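Local structure of RE68036p (1SQH) at residues A[118-132]-A[291-303]. The protein is of unknown function in detail but probably acts as an acyltransferase of the acetyltransferase superfamily, perhaps transferring acyl groups to glycine. Sequence-based numbering, arbitrary orientation.
Sequences WTQGALLTNVDLGFC and DLVNEWIKLVPNS
Val293 meets Leu129 ahead of the strand pairing: beta-branched, it suits a strand and offers Leu129 CD1 an apolar face, 3.9 Å from Val293 CB. A water joins Val293 O to Leu129 N at the start of the helix, where Asp128, at the N-cap, accepts from Gly130 N with OD2. Glu295 and Val127 exchange two backbone hydrogen bonds, and the short side chain of Cys132 brings its polarisable sulfur to 3.5 Å from Glu295 CB. The Glu295 carboxylate is buried but satisfied, by a salt bridge to Lys136 and a hydrogen bond to Gln151. A beta bulge at Thr125 and Asn126 shifts the register by one. Trp296 suits this irregular place because its broad indole gives the bulge a flat floor: Thr125 CA sits over the five-membered ring, 3.9 Å from its centroid in a CH-pi contact, and Asn126 N lies over the same face. Beyond it, Ile297 and Leu124 form the second hydrogen-bonded pair, their CB atoms 3.8 Å apart, both branched chains packing on Val135. With CG turned away from the backbone N (chi1 170°) and a bend at chi2, the long Lys298 chain carries its ammonium to Gly121 O, NZ lying 2.6 Å away on a lone pair. Leu299 N continues the ladder to Ala122 O, while its branched side chain can lay one methyl, CD2, at the Trp118 ring edge, 3.7 Å from CE3. Past the strand, Asn302 N donates to Thr119 O across the two loops. Strand 289-299 lies antiparallel to strand 123-128 within the mixed sheet, between it and strand 147-157, with helix 129-141 covering the face of Leu124 and Ile297.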
loop_
_atom_site.group_PDB
_atom_site.type_symbol
_atom_site.label_atom_id
_atom_site.label_comp_id
_atom_site.label_asym_id
_atom_site.label_seq_id
_atom_site.Cartn_x
_atom_site.Cartn_y
_atom_site.Cartn_z
ATOM N N TRP A 118 -18.804 0.215 -7.621
ATOM C CA TRP A 118 -18.683 -1.031 -8.373
ATOM C C TRP A 118 -18.638 -0.822 -9.870
ATOM O O TRP A 118 -18.017 -1.595 -10.595
ATOM C CB TRP A 118 -19.873 -1.953 -8.086
ATOM C CG TRP A 118 -20.045 -2.333 -6.658
ATOM C CD1 TRP A 118 -20.999 -1.880 -5.799
ATOM C CD2 TRP A 118 -19.246 -3.259 -5.921
ATOM N NE1 TRP A 118 -20.847 -2.470 -4.569
ATOM C CE2 TRP A 118 -19.777 -3.321 -4.616
ATOM C CE3 TRP A 118 -18.127 -4.045 -6.238
ATOM C CZ2 TRP A 118 -19.230 -4.140 -3.625
ATOM C CZ3 TRP A 118 -17.581 -4.859 -5.251
ATOM C CH2 TRP A 118 -18.137 -4.899 -3.959
ATOM N N THR A 119 -19.324 0.219 -10.323
ATOM C CA THR A 119 -19.435 0.533 -11.738
ATOM C C THR A 119 -18.503 1.627 -12.239
ATOM O O THR A 119 -18.367 1.832 -13.450
ATOM C CB THR A 119 -20.894 0.926 -12.044
ATOM O OG1 THR A 119 -21.703 -0.258 -12.066
ATOM C CG2 THR A 119 -21.007 1.672 -13.364
ATOM N N GLN A 120 -17.844 2.317 -11.316
ATOM C CA GLN A 120 -16.963 3.418 -11.688
ATOM C C GLN A 120 -15.468 3.133 -11.608
ATOM O O GLN A 120 -14.678 4.033 -11.313
ATOM C CB GLN A 120 -17.304 4.645 -10.841
ATOM C CG GLN A 120 -18.656 5.262 -11.181
ATOM C CD GLN A 120 -19.118 6.254 -10.138
ATOM O OE1 GLN A 120 -19.584 5.872 -9.061
ATOM N NE2 GLN A 120 -18.982 7.541 -10.444
ATOM N N GLY A 121 -15.088 1.887 -11.873
ATOM C CA GLY A 121 -13.685 1.511 -11.853
ATOM C C GLY A 121 -12.999 1.398 -10.500
ATOM O O GLY A 121 -11.784 1.596 -10.408
ATOM N N ALA A 122 -13.750 1.069 -9.452
ATOM C CA ALA A 122 -13.172 0.948 -8.110
ATOM C C ALA A 122 -12.085 -0.124 -8.037
ATOM O O ALA A 122 -12.198 -1.182 -8.658
ATOM C CB ALA A 122 -14.269 0.636 -7.096
ATOM N N LEU A 123 -11.033 0.147 -7.270
ATOM C CA LEU A 123 -9.943 -0.820 -7.119
ATOM C C LEU A 123 -9.988 -1.508 -5.752
ATOM O O LEU A 123 -9.958 -0.850 -4.707
ATOM C CB LEU A 123 -8.594 -0.121 -7.300
ATOM C CG LEU A 123 -7.342 -0.969 -7.041
ATOM C CD1 LEU A 123 -7.279 -2.118 -8.028
ATOM C CD2 LEU A 123 -6.093 -0.093 -7.156
ATOM N N LEU A 124 -10.077 -2.831 -5.766
ATOM C CA LEU A 124 -10.110 -3.620 -4.542
ATOM C C LEU A 124 -8.664 -4.003 -4.201
ATOM O O LEU A 124 -8.050 -4.816 -4.898
ATOM C CB LEU A 124 -10.964 -4.880 -4.756
ATOM C CG LEU A 124 -12.494 -4.759 -4.617
ATOM C CD1 LEU A 124 -12.970 -3.395 -5.086
ATOM C CD2 LEU A 124 -13.176 -5.888 -5.391
ATOM N N THR A 125 -8.132 -3.418 -3.127
ATOM C CA THR A 125 -6.741 -3.667 -2.717
ATOM C C THR A 125 -6.543 -4.707 -1.612
ATOM O O THR A 125 -7.386 -4.868 -0.722
ATOM C CB THR A 125 -6.068 -2.350 -2.255
ATOM O OG1 THR A 125 -6.715 -1.870 -1.067
ATOM C CG2 THR A 125 -6.170 -1.287 -3.345
ATOM N N ASN A 126 -5.407 -5.393 -1.665
ATOM C CA ASN A 126 -5.059 -6.421 -0.677
ATOM C C ASN A 126 -6.223 -7.331 -0.260
ATOM O O ASN A 126 -6.492 -7.499 0.932
ATOM C CB ASN A 126 -4.418 -5.774 0.576
ATOM C CG ASN A 126 -5.162 -4.532 1.056
ATOM O OD1 ASN A 126 -4.985 -3.424 0.513
ATOM N ND2 ASN A 126 -6.005 -4.705 2.073
ATOM N N VAL A 127 -6.886 -7.937 -1.243
ATOM C CA VAL A 127 -8.020 -8.825 -0.985
ATOM C C VAL A 127 -7.569 -10.229 -0.626
ATOM O O VAL A 127 -6.795 -10.845 -1.365
ATOM C CB VAL A 127 -8.955 -8.958 -2.213
ATOM C CG1 VAL A 127 -10.227 -9.690 -1.806
ATOM C CG2 VAL A 127 -9.266 -7.591 -2.796
ATOM N N ASP A 128 -8.064 -10.728 0.505
ATOM C CA ASP A 128 -7.724 -12.070 0.973
ATOM C C ASP A 128 -8.217 -13.091 -0.047
ATOM O O ASP A 128 -9.283 -12.914 -0.650
ATOM C CB ASP A 128 -8.384 -12.335 2.325
ATOM C CG ASP A 128 -7.957 -13.649 2.933
ATOM O OD1 ASP A 128 -6.996 -13.653 3.735
ATOM O OD2 ASP A 128 -8.574 -14.682 2.597
ATOM N N LEU A 129 -7.451 -14.157 -0.246
ATOM C CA LEU A 129 -7.835 -15.181 -1.213
ATOM C C LEU A 129 -9.222 -15.772 -0.950
ATOM O O LEU A 129 -9.882 -16.250 -1.872
ATOM C CB LEU A 129 -6.793 -16.301 -1.231
ATOM C CG LEU A 129 -5.422 -15.841 -1.733
ATOM C CD1 LEU A 129 -4.407 -16.968 -1.612
ATOM C CD2 LEU A 129 -5.550 -15.372 -3.176
ATOM N N GLY A 130 -9.665 -15.729 0.300
ATOM C CA GLY A 130 -10.962 -16.287 0.627
ATOM C C GLY A 130 -12.134 -15.377 0.319
ATOM O O GLY A 130 -13.287 -15.788 0.459
ATOM N N PHE A 131 -11.848 -14.142 -0.087
ATOM C CA PHE A 131 -12.901 -13.186 -0.410
ATOM C C PHE A 131 -12.931 -12.897 -1.904
ATOM O O PHE A 131 -13.905 -12.340 -2.412
ATOM C CB PHE A 131 -12.692 -11.842 0.310
ATOM C CG PHE A 131 -12.674 -11.929 1.813
ATOM C CD1 PHE A 131 -13.572 -12.743 2.499
ATOM C CD2 PHE A 131 -11.783 -11.148 2.547
ATOM C CE1 PHE A 131 -13.587 -12.779 3.912
ATOM C CE2 PHE A 131 -11.785 -11.169 3.952
ATOM C CZ PHE A 131 -12.689 -11.988 4.635
ATOM N N CYS A 132 -11.871 -13.276 -2.608
ATOM C CA CYS A 132 -11.777 -13.000 -4.034
ATOM C C CYS A 132 -12.929 -13.456 -4.935
ATOM O O CYS A 132 -13.514 -12.637 -5.645
ATOM C CB CYS A 132 -10.453 -13.543 -4.582
ATOM S SG CYS A 132 -8.986 -12.614 -4.028
ATOM N N ASP A 291 5.069 -14.476 2.967
ATOM C CA ASP A 291 4.138 -15.128 3.865
ATOM C C ASP A 291 2.679 -14.772 3.651
ATOM O O ASP A 291 1.839 -15.053 4.505
ATOM C CB ASP A 291 4.544 -14.943 5.331
ATOM C CG ASP A 291 4.643 -13.512 5.730
ATOM O OD1 ASP A 291 3.869 -12.676 5.257
ATOM O OD2 ASP A 291 5.543 -13.138 6.575
ATOM N N LEU A 292 2.374 -14.163 2.503
ATOM C CA LEU A 292 0.989 -13.825 2.156
ATOM C C LEU A 292 0.778 -13.677 0.648
ATOM O O LEU A 292 1.670 -13.250 -0.081
ATOM C CB LEU A 292 0.539 -12.527 2.838
ATOM C CG LEU A 292 -0.952 -12.213 2.641
ATOM C CD1 LEU A 292 -1.767 -13.258 3.388
ATOM C CD2 LEU A 292 -1.313 -10.791 3.130
ATOM N N VAL A 293 -0.414 -14.040 0.191
ATOM C CA VAL A 293 -0.782 -13.894 -1.213
ATOM C C VAL A 293 -2.158 -13.247 -1.213
ATOM O O VAL A 293 -3.096 -13.771 -0.619
ATOM C CB VAL A 293 -0.870 -15.246 -1.944
ATOM C CG1 VAL A 293 -1.349 -15.026 -3.374
ATOM C CG2 VAL A 293 0.486 -15.937 -1.928
ATOM N N ASN A 294 -2.260 -12.097 -1.867
ATOM C CA ASN A 294 -3.507 -11.351 -1.940
ATOM C C ASN A 294 -3.750 -10.943 -3.373
ATOM O O ASN A 294 -2.850 -11.015 -4.209
ATOM C CB ASN A 294 -3.411 -10.086 -1.086
ATOM C CG ASN A 294 -3.926 -10.284 0.329
ATOM O OD1 ASN A 294 -4.000 -11.410 0.830
ATOM N ND2 ASN A 294 -4.271 -9.179 0.990
ATOM N N GLU A 295 -4.967 -10.509 -3.663
ATOM C CA GLU A 295 -5.266 -10.057 -5.010
ATOM C C GLU A 295 -5.621 -8.579 -5.018
ATOM O O GLU A 295 -6.123 -8.035 -4.035
ATOM C CB GLU A 295 -6.414 -10.872 -5.635
ATOM C CG GLU A 295 -5.950 -12.105 -6.404
ATOM C CD GLU A 295 -7.094 -12.875 -7.053
ATOM O OE1 GLU A 295 -7.949 -12.250 -7.710
ATOM O OE2 GLU A 295 -7.135 -14.114 -6.919
ATOM N N TRP A 296 -5.290 -7.927 -6.124
ATOM C CA TRP A 296 -5.627 -6.531 -6.334
ATOM C C TRP A 296 -6.633 -6.673 -7.472
ATOM O O TRP A 296 -6.285 -7.116 -8.568
ATOM C CB TRP A 296 -4.407 -5.744 -6.782
ATOM C CG TRP A 296 -3.913 -4.776 -5.750
ATOM C CD1 TRP A 296 -4.026 -3.415 -5.785
ATOM C CD2 TRP A 296 -3.217 -5.093 -4.533
ATOM N NE1 TRP A 296 -3.441 -2.861 -4.668
ATOM C CE2 TRP A 296 -2.938 -3.869 -3.884
ATOM C CE3 TRP A 296 -2.803 -6.291 -3.930
ATOM C CZ2 TRP A 296 -2.256 -3.807 -2.653
ATOM C CZ3 TRP A 296 -2.122 -6.227 -2.697
ATOM C CH2 TRP A 296 -1.858 -4.991 -2.081
ATOM N N ILE A 297 -7.888 -6.339 -7.204
ATOM C CA ILE A 297 -8.914 -6.493 -8.220
ATOM C C ILE A 297 -9.377 -5.164 -8.786
ATOM O O ILE A 297 -10.102 -4.415 -8.128
ATOM C CB ILE A 297 -10.123 -7.243 -7.652
ATOM C CG1 ILE A 297 -9.655 -8.552 -6.998
ATOM C CG2 ILE A 297 -11.113 -7.525 -8.756
ATOM C CD1 ILE A 297 -10.766 -9.385 -6.378
ATOM N N LYS A 298 -8.944 -4.872 -10.007
ATOM C CA LYS A 298 -9.328 -3.637 -10.672
ATOM C C LYS A 298 -10.606 -3.877 -11.473
ATOM O O LYS A 298 -10.630 -4.709 -12.385
ATOM C CB LYS A 298 -8.197 -3.180 -11.598
ATOM C CG LYS A 298 -8.538 -2.034 -12.536
ATOM C CD LYS A 298 -8.953 -0.770 -11.801
ATOM C CE LYS A 298 -9.188 0.361 -12.798
ATOM N NZ LYS A 298 -9.863 1.547 -12.202
ATOM N N LEU A 299 -11.669 -3.163 -11.105
ATOM C CA LEU A 299 -12.955 -3.261 -11.796
ATOM C C LEU A 299 -12.965 -2.238 -12.932
ATOM O O LEU A 299 -12.655 -1.067 -12.712
ATOM C CB LEU A 299 -14.101 -2.958 -10.824
ATOM C CG LEU A 299 -14.680 -4.092 -9.965
ATOM C CD1 LEU A 299 -13.583 -4.995 -9.469
ATOM C CD2 LEU A 299 -15.464 -3.498 -8.806
ATOM N N VAL A 300 -13.300 -2.671 -14.146
ATOM C CA VAL A 300 -13.331 -1.743 -15.283
ATOM C C VAL A 300 -14.641 -0.956 -15.297
ATOM O O VAL A 300 -15.721 -1.523 -15.120
ATOM C CB VAL A 300 -13.174 -2.481 -16.644
ATOM C CG1 VAL A 300 -12.078 -3.533 -16.546
ATOM C CG2 VAL A 300 -14.494 -3.103 -17.067
ATOM N N PRO A 301 -14.560 0.370 -15.500
ATOM C CA PRO A 301 -15.762 1.215 -15.528
ATOM C C PRO A 301 -16.776 0.720 -16.562
ATOM O O PRO A 301 -16.413 0.439 -17.705
ATOM C CB PRO A 301 -15.210 2.598 -15.868
ATOM C CG PRO A 301 -13.818 2.562 -15.298
ATOM C CD PRO A 301 -13.342 1.177 -15.693
ATOM N N ASN A 302 -18.036 0.617 -16.149
ATOM C CA ASN A 302 -19.116 0.137 -17.014
ATOM C C ASN A 302 -18.886 0.263 -18.512
ATOM O O ASN A 302 -18.475 -0.701 -19.160
ATOM C CB ASN A 302 -20.428 0.825 -16.650
ATOM C CG ASN A 302 -21.380 -0.105 -15.924
ATOM O OD1 ASN A 302 -22.506 0.278 -15.585
ATOM N ND2 ASN A 302 -20.932 -1.337 -15.678
ATOM N N SER A 303 -19.164 1.442 -19.062
ATOM C CA SER A 303 -18.988 1.689 -20.490
ATOM C C SER A 303 -18.998 3.190 -20.753
ATOM O O SER A 303 -18.003 3.695 -21.316
ATOM C CB SER A 303 -20.111 1.025 -21.294
ATOM O OG SER A 303 -21.376 1.565 -20.948
HETATM O O HOH W 1 -16.276 -0.470 -12.618
HETATM O O HOH W 2 -5.383 -11.388 3.851
HETATM O O HOH W 3 -4.996 -14.910 1.159
#